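Local coordinates for FACT complex subunit SPT16 (Ashbya gossypii, PDB 6A8M), which probably acts through its FACT complex as a histone chaperone that reorganises nucleosomes, represented here by its N-terminal, peptidase-like part, at residues Trp174-Glu179 with Lys388-Asp393; Leu17-Arg22 with Leu168-Leu173; Lys180-Leu185 with Thr420-Ser425. One frame throughout, in Å; residues are numbered along the deposited sequence.

Contact 1: residues Trp174-Glu179 with Lys388-Asp393; sequences WAVKDE and KVENGD
Val176 and Lys177 meet the turn Glu390-Asp393 where the connection from helix 167-174 to helix 179-208 passes the loop before strand 394-405. The linker leads from the N-terminal lobe into the domain with the pita-bread fold of the M24 peptidase family.

One hydrogen bond joins the backbones: Lys177 N donates to Gly392 O (2.9 Å, N-H...O angle 154°), arriving from above the carbonyl plane. The same oxygen accepts a weak bond from Gln422 NE2. Polar groups within each side set the shape. The type II turn is closed by Asp393 N on Glu390 O, and Glu390 N returns a bond to Asp393 OD2 (2.9 Å), meeting the carboxylate from above its plane and tying its rotation to the turn. Across from it, the Lys177 chain, bent at chi2 and chi4, curls back so that NZ donates to Ala175 O (2.9 Å) and, weakly, to Trp174 O. At the end of the linker, Asp178 caps helix 179-208 through Glu181 N and forms a salt bridge with Arg15.

The van der Waals contacts gather on Val176. Its CG2, anti to the carbonyl carbon (CG1 has chi1 166°), lies 3.6 Å from Asn391 O and 3.7 Å from Glu390 OE2, while CG1 also faces Asn391 O. A CB on Gly392, in the third position of the turn, would run into Val176 CG1 and into the preceding carbonyl oxygen. Ala175 CB rests 3.6 Å from Asp393 OD1.

Ala175 O and Asp393 OD1 are two acceptors only 3.4 Å apart. The ammonium of Lys177 on Ala175 O, itself 6.2 Å from Asp393 OD1, probably eases their repulsion, while the link between the segments rests on the Lys177 N to Gly392 O bond and the packing of Val176.

Contact 2: residues Leu17-Arg22 with Leu168-Leu173; sequences LALRDR and LGLSSL
Leu173 reaches from helix 167-174 onto helix 9-22, its two methyls dividing between Ala18 and Leu19. The pair is a helix-helix packing on the mixed sheet of the N-terminal lobe; the axes of 17-22 and 168-173 come within 10.8 Å, their N-to-C directions 133° apart. Leu173 CD1 comes to 3.6 Å from Ala18 O and also touches Ala18 CB. Its CD2 lies 3.6 Å from Leu19 CD1 and close to Leu19 CB, the two leucine side chains crossing at about a right angle. Leu19 CG is anti to its backbone N (chi1 176°); of its branches, CD1 also meets Leu170 CD2 at 3.9 Å, although the CB of Leu170 points away from helix 9-22.

At the more open margin, Arg22 leans across to the other helix, bent at chi2 and chi3. No hydrogen bond crosses between the segments, and the guanidinium lies mainly against carbon atoms of Ser172 and Leu173.

In the next shell, Leu19 packs on Leu33 and Leu170 on Phe35, both of strand 32-37, while Leu52 and Trp55 of helix 48-57 back Leu19 and Leu173 respectively. Ser171 is hydrogen-bonded to Asp375 and Arg387, which links helix 167-174 to the peptidase-like domain. Where Arg22 ends, NH2 stands 3.8 Å from Ser172 CB, with that carbon at the guanidinium edge, near its plane.

Contact 3: residues Lys180-Leu185 with Thr420-Ser425; sequences KEQAYL and TVQLTS
Gln182 and Gln422 form a stack of two amides where the start of helix 179-208 lies against strand 412-424, in the antiparallel sheet of the pita-bread domain. It is a buried helix-on-sheet contact, the directions of 180-185 and 420-424 lying 156° apart and the axes of these short segments 10.3 Å from each other at their closest. The amide planes are only 2° apart, with Gln182 CD 3.4 Å from Gln422 NE2, though the side chains as wholes cross at about a right angle. Gln422 CG is anti to the backbone N, the chain bends at chi2, and NE2 donates to Leu423 O of the next residue (3.1 Å, N-H...O angle 174°), a bond that fixes the flat group. The Gln182 amide is held separately, by NE2 donating to Lys177 O.

Leu185, one helical turn further on, brings CD1 to 3.7 Å from Gln422 OE1 and also packs on Cys394 and Tyr298. An alanine in place of Gln422 has no amide, and would probably leave Gln182 without its stacking partner, the water without its acceptor on the strand, and a gap beside Leu185.

No direct hydrogen bond crosses between the two segments. A water makes the connection, donating to Gln182 O at 2.8 Å and to Gln422 OE1 at 2.9 Å.

How the contacts relate
Along the chain, contact 2 closes before contact 1 opens, whereas contacts 1 and 3 alternate. Residues 168-185 run unbroken through all three, from helix 167-174 through the linker into helix 179-208. Contact 2 belongs to the N-terminal lobe; contacts 1 and 3 fasten the linker and the helix start to the peptidase-like domain. The centres of contacts 1 and 3 are about 8 Å apart, joined by backbone pairing of Gly392 and Asp393 with Leu423. Contact 2 lies about 13 Å from contact 1 and 20 Å from contact 3, centre to centre. Together they probably help to fix the lobe's orientation on the peptidase-like domain.

Contact 1: residues Trp174-Glu179 with Lys388-Asp393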
loop_
_atom_site.group_PDB
_atom_site.type_symbol
_atom_site.label_atom_id
_atom_site.label_comp_id
_atom_site.label_asym_id
_atom_site.label_seq_id
_atom_site.Cartn_x
_atom_site.Cartn_y
_atom_site.Cartn_z
ATOM N N TRP A 174 -7.328 5.867 -7.720
ATOM C CA TRP A 174 -7.140 5.708 -6.269
ATOM C C TRP A 174 -6.130 6.672 -5.677
ATOM O O TRP A 174 -6.037 6.767 -4.448
ATOM C CB TRP A 174 -6.632 4.287 -5.926
ATOM C CG TRP A 174 -7.600 3.237 -6.139
ATOM C CD1 TRP A 174 -8.956 3.345 -6.080
ATOM C CD2 TRP A 174 -7.317 1.887 -6.474
ATOM N NE1 TRP A 174 -9.539 2.125 -6.361
ATOM C CE2 TRP A 174 -8.553 1.219 -6.614
ATOM C CE3 TRP A 174 -6.142 1.176 -6.680
ATOM C CZ2 TRP A 174 -8.639 -0.133 -6.936
ATOM C CZ3 TRP A 174 -6.228 -0.163 -6.983
ATOM C CH2 TRP A 174 -7.476 -0.803 -7.117
ATOM N N ALA A 175 -5.341 7.350 -6.510
ATOM C CA ALA A 175 -4.116 7.987 -6.032
ATOM C C ALA A 175 -4.404 9.048 -4.970
ATOM O O ALA A 175 -3.794 9.058 -3.895
ATOM C CB ALA A 175 -3.376 8.614 -7.219
ATOM N N VAL A 176 -5.305 9.966 -5.271
ATOM C CA VAL A 176 -5.532 11.118 -4.407
ATOM C C VAL A 176 -6.333 10.669 -3.191
ATOM O O VAL A 176 -7.367 10.003 -3.324
ATOM C CB VAL A 176 -6.248 12.237 -5.171
ATOM C CG1 VAL A 176 -6.801 13.281 -4.200
ATOM C CG2 VAL A 176 -5.302 12.871 -6.207
ATOM N N LYS A 177 -5.858 11.034 -2.005
ATOM C CA LYS A 177 -6.460 10.597 -0.756
ATOM C C LYS A 177 -7.394 11.688 -0.253
ATOM O O LYS A 177 -7.007 12.862 -0.196
ATOM C CB LYS A 177 -5.378 10.295 0.286
ATOM C CG LYS A 177 -4.439 9.154 -0.120
ATOM C CD LYS A 177 -5.135 7.782 0.005
ATOM C CE LYS A 177 -4.293 6.686 -0.667
ATOM N NZ LYS A 177 -4.438 6.778 -2.144
ATOM N N ASP A 178 -8.620 11.310 0.102
ATOM C CA ASP A 178 -9.556 12.312 0.585
ATOM C C ASP A 178 -9.264 12.578 2.054
ATOM O O ASP A 178 -8.313 12.039 2.621
ATOM C CB ASP A 178 -11.009 11.893 0.314
ATOM C CG ASP A 178 -11.495 10.716 1.152
ATOM O OD1 ASP A 178 -10.886 10.373 2.176
ATOM O OD2 ASP A 178 -12.551 10.143 0.775
ATOM N N GLU A 179 -10.082 13.426 2.669
ATOM C CA GLU A 179 -9.838 13.844 4.049
ATOM C C GLU A 179 -9.761 12.646 4.988
ATOM O O GLU A 179 -8.861 12.557 5.842
ATOM C CB GLU A 179 -10.952 14.786 4.492
ATOM C CG GLU A 179 -10.500 16.163 4.865
ATOM C CD GLU A 179 -11.635 16.977 5.472
ATOM O OE1 GLU A 179 -11.545 17.324 6.670
ATOM O OE2 GLU A 179 -12.630 17.245 4.760
ATOM N N LYS A 388 2.071 11.785 -12.670
ATOM C CA LYS A 388 2.307 13.131 -12.168
ATOM C C LYS A 388 1.860 13.194 -10.719
ATOM O O LYS A 388 0.794 12.680 -10.382
ATOM C CB LYS A 388 1.557 14.171 -13.007
ATOM C CG LYS A 388 2.217 14.411 -14.368
ATOM C CD LYS A 388 1.579 15.543 -15.150
ATOM C CE LYS A 388 2.343 15.731 -16.458
ATOM N NZ LYS A 388 2.019 17.010 -17.144
ATOM N N VAL A 389 2.702 13.773 -9.861
ATOM C CA VAL A 389 2.332 13.983 -8.469
ATOM C C VAL A 389 1.143 14.923 -8.398
ATOM O O VAL A 389 1.081 15.934 -9.107
ATOM C CB VAL A 389 3.518 14.555 -7.678
ATOM C CG1 VAL A 389 3.084 14.946 -6.277
ATOM C CG2 VAL A 389 4.653 13.535 -7.598
ATOM N N GLU A 390 0.186 14.596 -7.536
ATOM C CA GLU A 390 -0.969 15.455 -7.319
ATOM C C GLU A 390 -1.094 15.744 -5.833
ATOM O O GLU A 390 -0.688 14.930 -5.001
ATOM C CB GLU A 390 -2.275 14.804 -7.787
ATOM C CG GLU A 390 -2.425 14.515 -9.279
ATOM C CD GLU A 390 -3.628 13.607 -9.538
ATOM O OE1 GLU A 390 -4.733 14.141 -9.780
ATOM O OE2 GLU A 390 -3.486 12.361 -9.433
ATOM N N ASN A 391 -1.672 16.899 -5.511
ATOM C CA ASN A 391 -2.065 17.174 -4.131
ATOM C C ASN A 391 -2.962 16.044 -3.635
ATOM O O ASN A 391 -3.864 15.589 -4.349
ATOM C CB ASN A 391 -2.784 18.526 -4.047
ATOM C CG ASN A 391 -3.072 18.954 -2.617
ATOM O OD1 ASN A 391 -2.459 18.458 -1.668
ATOM N ND2 ASN A 391 -4.000 19.899 -2.459
ATOM N N GLY A 392 -2.687 15.572 -2.418
ATOM C CA GLY A 392 -3.413 14.458 -1.829
ATOM C C GLY A 392 -2.772 13.107 -2.022
ATOM O O GLY A 392 -3.235 12.111 -1.417
ATOM N N ASP A 393 -1.740 13.017 -2.852
ATOM C CA ASP A 393 -0.997 11.770 -2.955
ATOM C C ASP A 393 -0.207 11.518 -1.680
ATOM O O ASP A 393 0.284 12.445 -1.039
ATOM C CB ASP A 393 -0.024 11.808 -4.132
ATOM C CG ASP A 393 -0.720 11.669 -5.479
ATOM O OD1 ASP A 393 -1.942 11.416 -5.507
ATOM O OD2 ASP A 393 -0.025 11.861 -6.504
#

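Contact 2: residues Leu17-Arg22 with Leu168-Leu173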
loop_
_atom_site.group_PDB
_atom_site.type_symbol
_atom_site.label_atom_id
_atom_site.label_comp_id
_atom_site.label_asym_id
_atom_site.label_seq_id
_atom_site.Cartn_x
_atom_site.Cartn_y
_atom_site.Cartn_z
ATOM N N LEU A 17 -19.087 6.506 -8.367
ATOM C CA LEU A 17 -19.356 7.403 -9.487
ATOM C C LEU A 17 -18.062 7.886 -10.137
ATOM O O LEU A 17 -17.997 8.014 -11.364
ATOM C CB LEU A 17 -20.209 8.584 -9.032
ATOM C CG LEU A 17 -21.645 8.213 -8.651
ATOM C CD1 LEU A 17 -22.435 9.464 -8.351
ATOM C CD2 LEU A 17 -22.299 7.420 -9.766
ATOM N N ALA A 18 -17.011 8.121 -9.342
ATOM C CA ALA A 18 -15.711 8.452 -9.939
ATOM C C ALA A 18 -15.216 7.336 -10.845
ATOM O O ALA A 18 -14.697 7.595 -11.937
ATOM C CB ALA A 18 -14.678 8.750 -8.855
ATOM N N LEU A 19 -15.401 6.080 -10.421
ATOM C CA LEU A 19 -15.010 4.933 -11.241
ATOM C C LEU A 19 -15.826 4.861 -12.523
ATOM O O LEU A 19 -15.284 4.615 -13.607
ATOM C CB LEU A 19 -15.181 3.649 -10.425
ATOM C CG LEU A 19 -14.924 2.314 -11.115
ATOM C CD1 LEU A 19 -13.479 2.185 -11.594
ATOM C CD2 LEU A 19 -15.263 1.196 -10.139
ATOM N N ARG A 20 -17.140 5.059 -12.413
ATOM C CA ARG A 20 -17.996 5.134 -13.592
ATOM C C ARG A 20 -17.505 6.211 -14.550
ATOM O O ARG A 20 -17.372 5.976 -15.754
ATOM C CB ARG A 20 -19.436 5.420 -13.156
ATOM C CG ARG A 20 -20.476 5.296 -14.248
ATOM C CD ARG A 20 -20.688 6.587 -14.981
ATOM N NE ARG A 20 -21.143 7.644 -14.087
ATOM C CZ ARG A 20 -22.359 8.184 -14.129
ATOM N NH1 ARG A 20 -23.246 7.762 -15.025
ATOM N NH2 ARG A 20 -22.684 9.152 -13.278
ATOM N N ASP A 21 -17.230 7.404 -14.023
ATOM C CA ASP A 21 -16.829 8.516 -14.882
ATOM C C ASP A 21 -15.517 8.233 -15.599
ATOM O O ASP A 21 -15.358 8.586 -16.772
ATOM C CB ASP A 21 -16.727 9.795 -14.055
ATOM C CG ASP A 21 -18.074 10.262 -13.565
ATOM O OD1 ASP A 21 -19.082 9.835 -14.166
ATOM O OD2 ASP A 21 -18.126 11.034 -12.590
ATOM N N ARG A 22 -14.579 7.558 -14.929
ATOM C CA ARG A 22 -13.211 7.494 -15.431
ATOM C C ARG A 22 -12.910 6.259 -16.267
ATOM O O ARG A 22 -12.026 6.322 -17.134
ATOM C CB ARG A 22 -12.219 7.565 -14.264
ATOM C CG ARG A 22 -10.780 7.847 -14.686
ATOM C CD ARG A 22 -10.506 9.346 -14.758
ATOM N NE ARG A 22 -10.244 9.903 -13.429
ATOM C CZ ARG A 22 -9.071 9.818 -12.797
ATOM N NH1 ARG A 22 -8.919 10.355 -11.588
ATOM N NH2 ARG A 22 -8.046 9.200 -13.370
ATOM N N LEU A 168 -3.451 0.347 -14.479
ATOM C CA LEU A 168 -3.029 1.744 -14.523
ATOM C C LEU A 168 -4.202 2.663 -14.238
ATOM O O LEU A 168 -4.065 3.655 -13.509
ATOM C CB LEU A 168 -2.408 2.080 -15.884
ATOM C CG LEU A 168 -2.060 3.556 -16.147
ATOM C CD1 LEU A 168 -1.003 4.071 -15.167
ATOM C CD2 LEU A 168 -1.568 3.765 -17.582
ATOM N N GLY A 169 -5.367 2.339 -14.798
ATOM C CA GLY A 169 -6.538 3.172 -14.579
ATOM C C GLY A 169 -6.953 3.214 -13.120
ATOM O O GLY A 169 -7.253 4.280 -12.581
ATOM N N LEU A 170 -6.988 2.053 -12.463
ATOM C CA LEU A 170 -7.348 2.044 -11.050
ATOM C C LEU A 170 -6.323 2.799 -10.215
ATOM O O LEU A 170 -6.686 3.544 -9.293
ATOM C CB LEU A 170 -7.504 0.603 -10.562
ATOM C CG LEU A 170 -8.710 -0.159 -11.140
ATOM C CD1 LEU A 170 -8.685 -1.634 -10.785
ATOM C CD2 LEU A 170 -10.032 0.460 -10.737
ATOM N N SER A 171 -5.035 2.633 -10.525
ATOM C CA SER A 171 -4.002 3.339 -9.767
ATOM C C SER A 171 -4.217 4.852 -9.819
ATOM O O SER A 171 -4.133 5.540 -8.791
ATOM C CB SER A 171 -2.624 2.970 -10.310
ATOM O OG SER A 171 -1.635 3.871 -9.841
ATOM N N SER A 172 -4.477 5.391 -11.022
ATOM C CA SER A 172 -4.744 6.822 -11.156
ATOM C C SER A 172 -6.010 7.226 -10.411
ATOM O O SER A 172 -6.069 8.301 -9.804
ATOM C CB SER A 172 -4.866 7.194 -12.632
ATOM O OG SER A 172 -3.702 6.798 -13.329
ATOM N N LEU A 173 -7.044 6.388 -10.462
ATOM C CA LEU A 173 -8.301 6.722 -9.801
ATOM C C LEU A 173 -8.140 6.770 -8.284
ATOM O O LEU A 173 -8.745 7.624 -7.623
ATOM C CB LEU A 173 -9.361 5.703 -10.202
ATOM C CG LEU A 173 -10.736 5.750 -9.558
ATOM C CD1 LEU A 173 -11.576 6.823 -10.216
ATOM C CD2 LEU A 173 -11.374 4.378 -9.706
#

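Contact 3: residues Lys180-Leu185 with Thr420-Ser425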
loop_
_atom_site.group_PDB
_atom_site.type_symbol
_atom_site.label_atom_id
_atom_site.label_comp_id
_atom_site.label_asym_id
_atom_site.label_seq_id
_atom_site.Cartn_x
_atom_site.Cartn_y
_atom_site.Cartn_z
ATOM N N LYS A 180 -10.721 11.726 4.861
ATOM C CA LYS A 180 -10.782 10.576 5.753
ATOM C C LYS A 180 -9.568 9.682 5.557
ATOM O O LYS A 180 -8.950 9.225 6.528
ATOM C CB LYS A 180 -12.077 9.806 5.499
ATOM C CG LYS A 180 -12.272 8.621 6.397
ATOM C CD LYS A 180 -13.598 7.884 6.124
ATOM C CE LYS A 180 -13.680 7.316 4.709
ATOM N NZ LYS A 180 -14.858 6.385 4.543
ATOM N N GLU A 181 -9.207 9.433 4.298
ATOM C CA GLU A 181 -8.073 8.569 4.011
ATOM C C GLU A 181 -6.789 9.158 4.556
ATOM O O GLU A 181 -5.923 8.422 5.044
ATOM C CB GLU A 181 -7.957 8.369 2.508
ATOM C CG GLU A 181 -9.175 7.664 1.909
ATOM C CD GLU A 181 -9.058 7.482 0.404
ATOM O OE1 GLU A 181 -8.959 6.332 -0.058
ATOM O OE2 GLU A 181 -9.050 8.489 -0.316
ATOM N N GLN A 182 -6.618 10.479 4.426
ATOM C CA GLN A 182 -5.408 11.093 4.956
ATOM C C GLN A 182 -5.328 10.904 6.476
ATOM O O GLN A 182 -4.245 10.646 7.009
ATOM C CB GLN A 182 -5.349 12.568 4.557
ATOM C CG GLN A 182 -5.156 12.782 3.034
ATOM C CD GLN A 182 -4.863 14.220 2.713
ATOM O OE1 GLN A 182 -4.228 14.923 3.505
ATOM N NE2 GLN A 182 -5.297 14.672 1.536
ATOM N N ALA A 183 -6.474 10.938 7.167
ATOM C CA ALA A 183 -6.477 10.687 8.606
ATOM C C ALA A 183 -6.057 9.252 8.904
ATOM O O ALA A 183 -5.218 9.012 9.778
ATOM C CB ALA A 183 -7.861 10.983 9.194
ATOM N N TYR A 184 -6.593 8.280 8.159
ATOM C CA TYR A 184 -6.185 6.898 8.409
ATOM C C TYR A 184 -4.697 6.708 8.151
ATOM O O TYR A 184 -4.033 5.942 8.862
ATOM C CB TYR A 184 -7.000 5.927 7.561
ATOM C CG TYR A 184 -8.486 5.956 7.857
ATOM C CD1 TYR A 184 -8.970 6.186 9.153
ATOM C CD2 TYR A 184 -9.403 5.727 6.838
ATOM C CE1 TYR A 184 -10.333 6.217 9.403
ATOM C CE2 TYR A 184 -10.768 5.729 7.082
ATOM C CZ TYR A 184 -11.226 5.976 8.364
ATOM O OH TYR A 184 -12.587 5.995 8.590
ATOM N N LEU A 185 -4.158 7.371 7.118
ATOM C CA LEU A 185 -2.724 7.288 6.854
ATOM C C LEU A 185 -1.905 7.906 7.984
ATOM O O LEU A 185 -0.802 7.424 8.284
ATOM C CB LEU A 185 -2.382 7.977 5.521
ATOM C CG LEU A 185 -2.849 7.178 4.310
ATOM C CD1 LEU A 185 -2.921 8.115 3.101
ATOM C CD2 LEU A 185 -1.895 6.061 4.004
ATOM N N THR A 420 6.911 8.119 5.469
ATOM C CA THR A 420 5.635 8.304 4.785
ATOM C C THR A 420 5.353 9.797 4.647
ATOM O O THR A 420 5.431 10.542 5.627
ATOM C CB THR A 420 4.539 7.592 5.568
ATOM O OG1 THR A 420 4.909 6.206 5.676
ATOM C CG2 THR A 420 3.184 7.712 4.884
ATOM N N VAL A 421 5.067 10.237 3.427
ATOM C CA VAL A 421 4.930 11.661 3.125
ATOM C C VAL A 421 3.599 11.898 2.425
ATOM O O VAL A 421 3.310 11.263 1.405
ATOM C CB VAL A 421 6.083 12.170 2.240
ATOM C CG1 VAL A 421 5.907 13.675 1.957
ATOM C CG2 VAL A 421 7.455 11.874 2.880
ATOM N N GLN A 422 2.818 12.830 2.949
ATOM C CA GLN A 422 1.515 13.191 2.423
ATOM C C GLN A 422 1.618 14.533 1.715
ATOM O O GLN A 422 2.088 15.504 2.303
ATOM C CB GLN A 422 0.497 13.292 3.560
ATOM C CG GLN A 422 -0.849 13.809 3.122
ATOM C CD GLN A 422 -1.618 12.780 2.307
ATOM O OE1 GLN A 422 -1.806 11.638 2.740
ATOM N NE2 GLN A 422 -2.064 13.176 1.123
ATOM N N LEU A 423 1.160 14.602 0.464
ATOM C CA LEU A 423 1.023 15.899 -0.199
ATOM C C LEU A 423 -0.252 16.554 0.290
ATOM O O LEU A 423 -1.333 15.978 0.139
ATOM C CB LEU A 423 0.971 15.746 -1.720
ATOM C CG LEU A 423 2.272 15.734 -2.519
ATOM C CD1 LEU A 423 3.023 17.073 -2.390
ATOM C CD2 LEU A 423 3.131 14.586 -2.063
ATOM N N THR A 424 -0.134 17.752 0.863
ATOM C CA THR A 424 -1.277 18.565 1.252
ATOM C C THR A 424 -1.232 19.914 0.543
ATOM O O THR A 424 -0.262 20.258 -0.143
ATOM C CB THR A 424 -1.311 18.797 2.770
ATOM O OG1 THR A 424 -0.322 19.766 3.117
ATOM C CG2 THR A 424 -1.005 17.502 3.502
ATOM N N SER A 425 -2.303 20.692 0.719
ATOM C CA SER A 425 -2.310 22.028 0.125
ATOM C C SER A 425 -1.184 22.883 0.695
ATOM O O SER A 425 -0.680 23.782 0.012
ATOM C CB SER A 425 -3.669 22.709 0.341
ATOM O OG SER A 425 -4.716 22.000 -0.304
HETATM O O HOH W 1 -2.182 11.898 5.609
#